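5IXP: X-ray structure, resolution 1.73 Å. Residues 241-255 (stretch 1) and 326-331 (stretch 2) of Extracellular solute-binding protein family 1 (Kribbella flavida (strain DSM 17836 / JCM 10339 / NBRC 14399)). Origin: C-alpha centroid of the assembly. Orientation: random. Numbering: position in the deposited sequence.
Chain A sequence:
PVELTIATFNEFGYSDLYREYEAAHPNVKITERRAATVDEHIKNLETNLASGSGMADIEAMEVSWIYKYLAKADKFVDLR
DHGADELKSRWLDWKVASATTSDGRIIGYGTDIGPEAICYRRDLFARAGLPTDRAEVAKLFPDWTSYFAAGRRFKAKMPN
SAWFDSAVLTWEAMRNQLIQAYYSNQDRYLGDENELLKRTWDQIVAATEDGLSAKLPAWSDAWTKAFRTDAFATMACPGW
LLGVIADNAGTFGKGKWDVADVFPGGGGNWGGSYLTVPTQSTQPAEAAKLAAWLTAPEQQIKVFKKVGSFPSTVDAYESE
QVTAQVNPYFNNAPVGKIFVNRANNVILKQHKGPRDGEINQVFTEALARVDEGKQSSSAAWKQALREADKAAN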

ATOM      1  N   LEU A 241      -1.923  -6.406   6.552  1.00 17.74           N
ATOM      2  CA  LEU A 241      -1.130  -6.275   7.769  1.00 19.96           C
ATOM      3  C   LEU A 241      -1.727  -7.040   8.948  1.00 20.14           C
ATOM      4  O   LEU A 241      -1.003  -7.323   9.911  1.00 20.96           O
ATOM      5  N   LEU A 242      -3.017  -7.391   8.890  1.00 18.98           N
ATOM      6  CA  LEU A 242      -3.644  -8.116   9.997  1.00 17.80           C
ATOM      7  C   LEU A 242      -2.853  -9.367  10.363  1.00 21.79           C
ATOM      8  O   LEU A 242      -2.621  -9.650  11.546  1.00 19.91           O
ATOM      9  N   GLY A 243      -2.424 -10.130   9.353  1.00 20.77           N
ATOM     10  CA  GLY A 243      -1.664 -11.337   9.624  1.00 22.48           C
ATOM     11  C   GLY A 243      -0.301 -11.063  10.223  1.00 22.49           C
ATOM     12  O   GLY A 243       0.203 -11.863  11.014  1.00 24.70           O
ATOM     13  N   VAL A 244       0.324  -9.950   9.839  1.00 23.86           N
ATOM     14  CA  VAL A 244       1.596  -9.564  10.440  1.00 23.50           C
ATOM     15  C   VAL A 244       1.410  -9.262  11.923  1.00 22.89           C
ATOM     16  O   VAL A 244       2.194  -9.711  12.770  1.00 22.95           O
ATOM     17  N   ILE A 245       0.364  -8.498  12.252  1.00 20.41           N
ATOM     18  CA  ILE A 245       0.102  -8.138  13.645  1.00 19.49           C
ATOM     19  C   ILE A 245      -0.143  -9.392  14.467  1.00 22.47           C
ATOM     20  O   ILE A 245       0.426  -9.571  15.552  1.00 23.57           O
ATOM     21  N   ALA A 246      -0.991 -10.286  13.952  1.00 22.65           N
ATOM     22  CA  ALA A 246      -1.342 -11.486  14.699  1.00 23.09           C
ATOM     23  C   ALA A 246      -0.124 -12.375  14.909  1.00 23.01           C
ATOM     24  O   ALA A 246       0.046 -12.951  15.987  1.00 25.66           O
ATOM     25  N   ASP A 247       0.742 -12.485  13.893  1.00 24.09           N
ATOM     26  CA  ASP A 247       1.977 -13.253  14.048  1.00 25.97           C
ATOM     27  C   ASP A 247       2.886 -12.631  15.103  1.00 25.56           C
ATOM     28  O   ASP A 247       3.406 -13.327  15.984  1.00 26.92           O
ATOM     29  N   ASN A 248       3.092 -11.315  15.029  1.00 23.98           N
ATOM     30  CA  ASN A 248       4.024 -10.661  15.945  1.00 24.41           C
ATOM     31  C   ASN A 248       3.482 -10.629  17.370  1.00 26.81           C
ATOM     32  O   ASN A 248       4.232 -10.844  18.335  1.00 26.99           O
ATOM     33  N   ALA A 249       2.187 -10.348  17.531  1.00 24.82           N
ATOM     34  CA  ALA A 249       1.623 -10.280  18.873  1.00 25.97           C
ATOM     35  C   ALA A 249       1.409 -11.664  19.473  1.00 28.12           C
ATOM     36  O   ALA A 249       1.510 -11.827  20.696  1.00 29.74           O
ATOM     37  N   GLY A 250       1.118 -12.661  18.640  1.00 27.46           N
ATOM     38  CA  GLY A 250       0.976 -14.027  19.114  1.00 30.67           C
ATOM     39  C   GLY A 250      -0.083 -14.165  20.191  1.00 32.53           C
ATOM     40  O   GLY A 250      -1.095 -13.453  20.211  1.00 32.48           O
ATOM     41  N   THR A 251       0.160 -15.103  21.116  1.00 33.22           N
ATOM     42  CA  THR A 251      -0.815 -15.359  22.171  1.00 33.57           C
ATOM     43  C   THR A 251      -0.968 -14.159  23.102  1.00 33.05           C
ATOM     44  O   THR A 251      -2.045 -13.963  23.678  1.00 36.28           O
ATOM     45  N   PHE A 252       0.079 -13.342  23.252  1.00 29.02           N
ATOM     46  CA  PHE A 252      -0.065 -12.104  24.014  1.00 29.53           C
ATOM     47  C   PHE A 252      -1.200 -11.255  23.461  1.00 27.62           C
ATOM     48  O   PHE A 252      -1.967 -10.658  24.223  1.00 30.72           O
ATOM     49  N   GLY A 253      -1.332 -11.203  22.137  1.00 27.78           N
ATOM     50  CA  GLY A 253      -2.330 -10.344  21.528  1.00 27.29           C
ATOM     51  C   GLY A 253      -3.730 -10.916  21.447  1.00 28.25           C
ATOM     52  O   GLY A 253      -4.646 -10.195  21.044  1.00 27.63           O
ATOM     53  N   LYS A 254      -3.920 -12.186  21.807  1.00 31.82           N
ATOM     54  CA  LYS A 254      -5.247 -12.787  21.742  1.00 30.25           C
ATOM     55  C   LYS A 254      -6.232 -12.015  22.607  1.00 28.72           C
ATOM     56  O   LYS A 254      -5.939 -11.684  23.760  1.00 29.14           O
ATOM     57  N   GLY A 255      -7.399 -11.718  22.041  1.00 27.48           N
ATOM     58  CA  GLY A 255      -8.416 -10.962  22.742  1.00 26.24           C
ATOM     59  C   GLY A 255      -8.155  -9.479  22.862  1.00 26.52           C
ATOM     60  O   GLY A 255      -8.958  -8.776  23.489  1.00 26.96           O
ATOM     61  N   VAL A 326     -14.352 -13.415   7.992  1.00 20.20           N
ATOM     62  CA  VAL A 326     -14.256 -12.958   9.369  1.00 21.05           C
ATOM     63  C   VAL A 326     -12.844 -13.250   9.854  1.00 22.95           C
ATOM     64  O   VAL A 326     -12.199 -14.199   9.398  1.00 24.91           O
ATOM     65  N   ASN A 327     -12.335 -12.411  10.753  1.00 21.02           N
ATOM     66  CA  ASN A 327     -11.007 -12.646  11.312  1.00 22.01           C
ATOM     67  C   ASN A 327     -11.133 -12.970  12.793  1.00 21.69           C
ATOM     68  O   ASN A 327     -11.272 -12.053  13.620  1.00 20.97           O
ATOM     69  N   PRO A 328     -11.075 -14.248  13.182  1.00 22.47           N
ATOM     70  CA  PRO A 328     -11.249 -14.587  14.608  1.00 25.57           C
ATOM     71  C   PRO A 328     -10.252 -13.907  15.534  1.00 23.51           C
ATOM     72  O   PRO A 328     -10.627 -13.497  16.641  1.00 26.16           O
ATOM     73  N   TYR A 329      -8.989 -13.777  15.120  1.00 21.71           N
ATOM     74  CA  TYR A 329      -7.994 -13.150  15.987  1.00 22.88           C
ATOM     75  C   TYR A 329      -8.384 -11.718  16.329  1.00 22.71           C
ATOM     76  O   TYR A 329      -8.231 -11.284  17.478  1.00 22.99           O
ATOM     77  N   PHE A 330      -8.895 -10.972  15.348  1.00 20.96           N
ATOM     78  CA  PHE A 330      -9.302  -9.583  15.558  1.00 20.74           C
ATOM     79  C   PHE A 330     -10.768  -9.504  15.996  1.00 21.66           C
ATOM     80  O   PHE A 330     -11.603  -8.845  15.375  1.00 20.83           O
ATOM     81  N   ASN A 331     -11.063 -10.202  17.096  1.00 21.70           N
ATOM     82  CA  ASN A 331     -12.381 -10.156  17.740  1.00 22.47           C
ATOM     83  C   ASN A 331     -13.498 -10.508  16.758  1.00 23.39           C
ATOM     84  O   ASN A 331     -14.585  -9.927  16.786  1.00 21.36           O
TER

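The most unusual feature of this contact is a tyrosine hydroxyl that donates to a backbone carbonyl just past the end of a helix. The side chain of Y329 (chi1 t, chi2 94°) starts out sideways, but its tip reaches stretch 1, where OH donates a short hydrogen bond of 2.6 Å to G250 O. That carbonyl belongs to the residue at which the chain leaves helical phi/psi; G250 has positive phi, a conformation that favours glycine. Y329 OH is closely surrounded, 3.4 Å from A249 CB and 3.1 Å from G253 CA. Glycine suits position 253 because a CB there would lie 2.3 Å from Y329 OH, a clash.

One helical turn before G250, A246 points toward stretch 2 and lays its CB over a face of the Y329 ring, 3.6 Å from the centroid in a CH-pi contact. The small methyl lets the ring lie close to the helix. K254 (m, t, t, m) starts out sideways, but its end comes nearer, and NZ lies 3.8 Å from Y329 CD1, near the plane of the ring.

F330 (chi1 m, chi2 80°) supplies the second aromatic ring and is buried. L242 (m, t) points toward stretch 2 and places CD2 over a face of the F330 ring, 3.6 Å from its centroid, while I245 (m, t) brings CG2 to 3.7 Å from F330 CZ. These branched aliphatic side chains offer methyl groups that fit against the flat ring. N327 (chi1 t) also points in, its ND2 4.0 Å from L242 CD1, but its polar work is local: F330 N donates to N327 OD1 at 3.0 Å, within stretch 2.

Two waters link the backbones near the carbonyl of Y329. Water 1 lies 2.7 Å from both G253 O and Y329 O, and water 2 accepts from G255 N at 2.7 Å and donates to Y329 O at 2.8 Å.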

ATOM      1  CB  LEU A 241      -0.965  -4.793   8.126  1.00 18.14           C
ATOM      2  CG  LEU A 241       0.052  -4.441   9.216  1.00 21.97           C
ATOM      3  CD1 LEU A 241       1.467  -4.772   8.759  1.00 25.10           C
ATOM      4  CD2 LEU A 241      -0.066  -2.976   9.608  1.00 24.24           C
ATOM      5  CB  LEU A 242      -5.088  -8.489   9.642  1.00 18.62           C
ATOM      6  CG  LEU A 242      -6.029  -7.308   9.417  1.00 21.28           C
ATOM      7  CD1 LEU A 242      -7.396  -7.789   8.932  1.00 24.39           C
ATOM      8  CD2 LEU A 242      -6.164  -6.541  10.696  1.00 21.84           C
ATOM      9  CB  VAL A 244       2.192  -8.360   9.690  1.00 22.45           C
ATOM     10  CG1 VAL A 244       3.423  -7.836  10.403  1.00 23.47           C
ATOM     11  CG2 VAL A 244       2.516  -8.741   8.252  1.00 25.00           C
ATOM     12  CB  ILE A 245      -1.093  -7.167  13.735  1.00 20.27           C
ATOM     13  CG1 ILE A 245      -0.739  -5.822  13.099  1.00 18.17           C
ATOM     14  CG2 ILE A 245      -1.544  -6.977  15.194  1.00 18.55           C
ATOM     15  CD1 ILE A 245      -1.924  -4.893  12.893  1.00 18.23           C
ATOM     16  CB  ALA A 246      -2.459 -12.244  13.984  1.00 24.25           C
ATOM     17  CB  ASP A 247       2.711 -13.354  12.710  1.00 30.07           C
ATOM     18  CG  ASP A 247       2.079 -14.365  11.764  1.00 41.49           C
ATOM     19  OD1 ASP A 247       1.367 -15.278  12.239  1.00 46.66           O
ATOM     20  OD2 ASP A 247       2.308 -14.256  10.542  1.00 44.08           O
ATOM     21  CB  ASN A 248       4.322  -9.242  15.458  1.00 24.15           C
ATOM     22  CG  ASN A 248       5.168  -9.219  14.200  1.00 24.57           C
ATOM     23  OD1 ASN A 248       5.665 -10.252  13.750  1.00 25.66           O
ATOM     24  ND2 ASN A 248       5.338  -8.033  13.622  1.00 24.78           N
ATOM     25  CB  ALA A 249       0.308  -9.502  18.854  1.00 24.18           C
ATOM     26  CB  THR A 251      -0.432 -16.615  22.962  1.00 36.70           C
ATOM     27  OG1 THR A 251       0.801 -16.398  23.654  1.00 40.61           O
ATOM     28  CG2 THR A 251      -0.260 -17.795  22.025  1.00 36.92           C
ATOM     29  CB  PHE A 252       1.246 -11.311  24.005  1.00 29.30           C
ATOM     30  CG  PHE A 252       1.119  -9.908  24.557  1.00 29.28           C
ATOM     31  CD1 PHE A 252       1.301  -9.661  25.911  1.00 30.11           C
ATOM     32  CD2 PHE A 252       0.831  -8.830  23.717  1.00 29.13           C
ATOM     33  CE1 PHE A 252       1.192  -8.369  26.418  1.00 31.79           C
ATOM     34  CE2 PHE A 252       0.716  -7.538  24.219  1.00 28.38           C
ATOM     35  CZ  PHE A 252       0.897  -7.307  25.568  1.00 29.94           C
ATOM     36  CB  LYS A 254      -5.195 -14.252  22.181  1.00 32.85           C
ATOM     37  CG  LYS A 254      -4.449 -15.139  21.199  1.00 42.00           C
ATOM     38  CD  LYS A 254      -4.853 -16.600  21.324  1.00 46.98           C
ATOM     39  CE  LYS A 254      -4.327 -17.410  20.140  1.00 50.73           C
ATOM     40  NZ  LYS A 254      -4.922 -16.982  18.833  1.00 51.32           N
ATOM     41  CB  VAL A 326     -15.325 -13.652  10.250  1.00 26.71           C
ATOM     42  CG1 VAL A 326     -15.131 -13.330  11.709  1.00 30.93           C
ATOM     43  CG2 VAL A 326     -16.725 -13.245   9.799  1.00 31.05           C
ATOM     44  CB  ASN A 327     -10.103 -11.428  11.100  1.00 19.65           C
ATOM     45  CG  ASN A 327      -8.653 -11.692  11.509  1.00 24.16           C
ATOM     46  OD1 ASN A 327      -8.381 -12.171  12.615  1.00 23.33           O
ATOM     47  ND2 ASN A 327      -7.713 -11.381  10.609  1.00 23.14           N
ATOM     48  CB  PRO A 328     -11.084 -16.113  14.617  1.00 25.93           C
ATOM     49  CG  PRO A 328     -11.369 -16.537  13.216  1.00 26.47           C
ATOM     50  CD  PRO A 328     -10.856 -15.445  12.351  1.00 23.35           C
ATOM     51  CB  TYR A 329      -6.620 -13.180  15.322  1.00 25.25           C
ATOM     52  CG  TYR A 329      -5.477 -12.768  16.226  1.00 24.85           C
ATOM     53  CD1 TYR A 329      -4.746 -13.723  16.920  1.00 26.44           C
ATOM     54  CD2 TYR A 329      -5.119 -11.429  16.378  1.00 22.89           C
ATOM     55  CE1 TYR A 329      -3.696 -13.365  17.743  1.00 27.50           C
ATOM     56  CE2 TYR A 329      -4.061 -11.059  17.198  1.00 23.78           C
ATOM     57  CZ  TYR A 329      -3.355 -12.036  17.880  1.00 25.95           C
ATOM     58  OH  TYR A 329      -2.304 -11.695  18.696  1.00 27.26           O
ATOM     59  CB  PHE A 330      -9.046  -8.765  14.297  1.00 21.92           C
ATOM     60  CG  PHE A 330      -7.610  -8.396  14.114  1.00 22.51           C
ATOM     61  CD1 PHE A 330      -6.706  -9.314  13.604  1.00 22.98           C
ATOM     62  CD2 PHE A 330      -7.152  -7.142  14.490  1.00 21.61           C
ATOM     63  CE1 PHE A 330      -5.371  -8.985  13.453  1.00 23.89           C
ATOM     64  CE2 PHE A 330      -5.819  -6.804  14.342  1.00 24.75           C
ATOM     65  CZ  PHE A 330      -4.925  -7.733  13.828  1.00 23.77           C
ATOM     66  CB  ASN A 331     -12.627  -8.783  18.384  1.00 22.48           C
ATOM     67  CG  ASN A 331     -13.838  -8.777  19.313  1.00 22.54           C
ATOM     68  OD1 ASN A 331     -14.105  -9.757  20.003  1.00 25.47           O
ATOM     69  ND2 ASN A 331     -14.577  -7.674  19.323  1.00 21.79           N
TER
HETATM   70  O   HOH W   1      -6.675 -10.073  19.332  1.00 22.63           O
HETATM   71  O   HOH W   2      -8.311 -12.947  19.759  1.00 33.31           O